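Local coordinates for zona pellucida sperm-binding protein 1,Zona pellucida sperm-binding protein 1 (Gallus gallus, PDB 6GF6) that cross-links egg coat filaments, here through homodimerisation of its ZP-N1 domain, which is the part of the longer zona pellucida protein present in this structure, at the interface of chains A and B. Residues are numbered along the deposited sequence; one frame, centred on the assembly and turned at random. Chains: chain A/B, Zona pellucida sperm-binding protein 1,Zona pellucida sperm-binding protein 1.

The interface of chains A and B. Residues chain A 37, 41-43; chain B 20, 54, 56, 64, 66.
A:Phe43 lies against B:Trp54, B:Asn56 and B:Ser66 on the chain B sheet, in one patch of the ZP-N1 homodimer contact, an interface without exact two-fold symmetry. On chain A the patch comprises strand 42-44 and the loop before it; most of the facing residues of chain B lie on strands 53-57 and 63-68.

The aromatic evidence is an edge-to-face pair. A:Phe43 and the five-membered ring of B:Trp54 have centroids 5.0 Å apart and planes inclined at 62°. The CE2 corner of the phenyl ring leads, lying 3.5 Å from B:Trp54 CB and turned towards the CB-CG end of the indole. On another side, the carboxamide of B:Asn56 stands nearly upright to the phenyl plane, 76° from it, with ND2 above the plane and outside the CD2-CE2 edge; the modelled closeness there is too tight to interpret. CZ points at B:Ser66 OG, which lies in the ring plane. Cutting A:Phe43 back to an alanine is likely to leave the B:Trp54 indole without its edge-on partner and a gap beside B:Ser66.

A:Thr41 divides its work between two branches. Its chi1 of -55° sets OG1 beside the backbone N and anti to the carbonyl carbon, which leaves methyl CG2 anti to the backbone N. CG2 packs 4.0 Å from B:Asn56 CG, while OG1 is directed to the water-mediated contacts.

Polar contact across the patch runs through water 1, which bridges two groups of each chain. From chain A, A:Thr41 OG1 lies 2.6 Å from the water and the carboxylate oxygen A:Asp37 OD2 2.8 Å. From chain B, the amide oxygen B:Gln20 OE1 lies at 2.8 Å from it and the hydroxyl B:Ser66 OG at 2.7 Å. The four surround it as an irregular tetrahedron. A second-shell bond steadies the carboxylate: A:Thr41 N donates to A:Asp37 OD1 at 2.9 Å, arriving on the syn side but well out of the carboxylate plane.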
ATOM      1  N   ASP A  37      -2.032   5.281   0.347  1.00 30.11           N
ATOM      2  CA  ASP A  37      -0.678   5.711   0.669  1.00 31.81           C
ATOM      3  C   ASP A  37      -0.479   7.154   0.210  1.00 31.59           C
ATOM      4  O   ASP A  37      -1.374   7.779  -0.360  1.00 33.02           O
ATOM      5  CB  ASP A  37       0.366   4.765   0.061  1.00 25.99           C
ATOM      6  CG  ASP A  37       0.502   4.897  -1.449  1.00 26.70           C
ATOM      7  OD1 ASP A  37      -0.232   5.678  -2.076  1.00 27.82           O
ATOM      8  OD2 ASP A  37       1.382   4.209  -2.013  1.00 30.72           O
ATOM      9  N   THR A  41      -2.362   5.757  -4.046  1.00 29.27           N
ATOM     10  CA  THR A  41      -2.664   4.385  -4.423  1.00 29.88           C
ATOM     11  C   THR A  41      -3.589   3.736  -3.402  1.00 32.02           C
ATOM     12  O   THR A  41      -3.454   3.946  -2.194  1.00 33.99           O
ATOM     13  CB  THR A  41      -1.372   3.585  -4.561  1.00 33.78           C
ATOM     14  OG1 THR A  41      -0.513   4.252  -5.489  1.00 32.48           O
ATOM     15  CG2 THR A  41      -1.656   2.167  -5.064  1.00 27.62           C
ATOM     16  N   ARG A  42      -4.503   2.913  -3.898  1.00 30.15           N
ATOM     17  CA  ARG A  42      -5.534   2.257  -3.102  1.00 32.32           C
ATOM     18  C   ARG A  42      -5.217   0.769  -2.977  1.00 32.07           C
ATOM     19  O   ARG A  42      -5.016   0.086  -3.987  1.00 34.89           O
ATOM     20  CB  ARG A  42      -6.905   2.494  -3.738  1.00 41.81           C
ATOM     21  CG  ARG A  42      -7.349   3.965  -3.656  1.00 50.33           C
ATOM     22  CD  ARG A  42      -8.224   4.417  -4.814  1.00 61.84           C
ATOM     23  NE  ARG A  42      -9.476   3.670  -4.918  1.00 76.88           N
ATOM     24  CZ  ARG A  42      -9.724   2.715  -5.812  1.00 84.64           C
ATOM     25  NH1 ARG A  42      -8.807   2.351  -6.704  1.00 89.38           N
ATOM     26  NH2 ARG A  42     -10.902   2.112  -5.812  1.00 86.88           N
ATOM     27  N   PHE A  43      -5.055   0.299  -1.741  1.00 26.28           N
ATOM     28  CA  PHE A  43      -4.716  -1.088  -1.456  1.00 27.34           C
ATOM     29  C   PHE A  43      -5.929  -1.790  -0.861  1.00 30.42           C
ATOM     30  O   PHE A  43      -6.316  -1.499   0.277  1.00 30.63           O
ATOM     31  CB  PHE A  43      -3.527  -1.152  -0.494  1.00 27.92           C
ATOM     32  CG  PHE A  43      -2.315  -0.458  -1.018  1.00 29.43           C
ATOM     33  CD1 PHE A  43      -2.167   0.904  -0.847  1.00 31.68           C
ATOM     34  CD2 PHE A  43      -1.344  -1.148  -1.715  1.00 30.89           C
ATOM     35  CE1 PHE A  43      -1.056   1.565  -1.351  1.00 33.11           C
ATOM     36  CE2 PHE A  43      -0.229  -0.491  -2.214  1.00 30.67           C
ATOM     37  CZ  PHE A  43      -0.088   0.862  -2.032  1.00 30.88           C
TER
ATOM     38  N   GLN B  20       7.637   4.806  -5.118  1.00 35.36           N
ATOM     39  CA  GLN B  20       6.816   4.049  -6.050  1.00 35.53           C
ATOM     40  C   GLN B  20       7.436   4.096  -7.439  1.00 33.33           C
ATOM     41  O   GLN B  20       7.978   5.123  -7.851  1.00 36.87           O
ATOM     42  CB  GLN B  20       5.375   4.576  -6.100  1.00 33.22           C
ATOM     43  CG  GLN B  20       5.241   6.000  -6.608  1.00 34.63           C
ATOM     44  CD  GLN B  20       3.807   6.375  -6.916  1.00 38.14           C
ATOM     45  OE1 GLN B  20       2.879   5.620  -6.624  1.00 37.46           O
ATOM     46  NE2 GLN B  20       3.616   7.544  -7.515  1.00 37.35           N
ATOM     47  N   TRP B  54       4.474  -3.591  -2.442  1.00 33.29           N
ATOM     48  CA  TRP B  54       3.171  -3.916  -3.000  1.00 34.19           C
ATOM     49  C   TRP B  54       3.173  -3.707  -4.508  1.00 34.35           C
ATOM     50  O   TRP B  54       4.033  -3.019  -5.066  1.00 35.81           O
ATOM     51  CB  TRP B  54       2.060  -3.072  -2.358  1.00 30.87           C
ATOM     52  CG  TRP B  54       2.021  -3.145  -0.862  1.00 31.15           C
ATOM     53  CD1 TRP B  54       1.292  -4.012  -0.101  1.00 30.70           C
ATOM     54  CD2 TRP B  54       2.746  -2.318   0.057  1.00 31.21           C
ATOM     55  NE1 TRP B  54       1.517  -3.775   1.234  1.00 32.42           N
ATOM     56  CE2 TRP B  54       2.408  -2.741   1.358  1.00 32.38           C
ATOM     57  CE3 TRP B  54       3.650  -1.261  -0.093  1.00 31.75           C
ATOM     58  CZ2 TRP B  54       2.938  -2.143   2.501  1.00 38.48           C
ATOM     59  CZ3 TRP B  54       4.177  -0.669   1.041  1.00 29.89           C
ATOM     60  CH2 TRP B  54       3.819  -1.111   2.321  1.00 31.17           C
ATOM     61  N   ASN B  56       0.192  -2.848  -7.672  1.00 40.68           N
ATOM     62  CA  ASN B  56      -1.163  -2.453  -8.032  1.00 47.25           C
ATOM     63  C   ASN B  56      -1.215  -2.088  -9.506  1.00 51.64           C
ATOM     64  O   ASN B  56      -0.195  -1.809 -10.139  1.00 51.19           O
ATOM     65  CB  ASN B  56      -1.669  -1.270  -7.198  1.00 53.45           C
ATOM     66  CG  ASN B  56      -2.209  -1.699  -5.856  1.00 58.46           C
ATOM     67  OD1 ASN B  56      -3.319  -2.220  -5.758  1.00 60.57           O
ATOM     68  ND2 ASN B  56      -1.426  -1.490  -4.813  1.00 62.49           N
ATOM     69  N   ILE B  64       2.100  -0.323 -10.805  1.00 39.21           N
ATOM     70  CA  ILE B  64       2.675   0.470  -9.726  1.00 38.90           C
ATOM     71  C   ILE B  64       3.348  -0.483  -8.752  1.00 37.59           C
ATOM     72  O   ILE B  64       2.696  -1.379  -8.204  1.00 40.69           O
ATOM     73  CB  ILE B  64       1.602   1.305  -9.012  1.00 41.68           C
ATOM     74  CG1 ILE B  64       0.861   2.204 -10.012  1.00 41.52           C
ATOM     75  CG2 ILE B  64       2.232   2.144  -7.915  1.00 41.92           C
ATOM     76  CD1 ILE B  64      -0.398   2.845  -9.450  1.00 42.23           C
ATOM     77  N   SER B  66       5.134  -0.269  -5.127  1.00 36.35           N
ATOM     78  CA  SER B  66       5.267   0.579  -3.945  1.00 36.15           C
ATOM     79  C   SER B  66       6.200  -0.071  -2.929  1.00 37.10           C
ATOM     80  O   SER B  66       6.134  -1.287  -2.713  1.00 32.51           O
ATOM     81  CB  SER B  66       3.902   0.816  -3.300  1.00 38.73           C
ATOM     82  OG  SER B  66       2.979   1.332  -4.248  1.00 42.52           O
TER
HETATM   83  O   HOH W   1       1.964   3.772  -4.741  1.00 27.83           O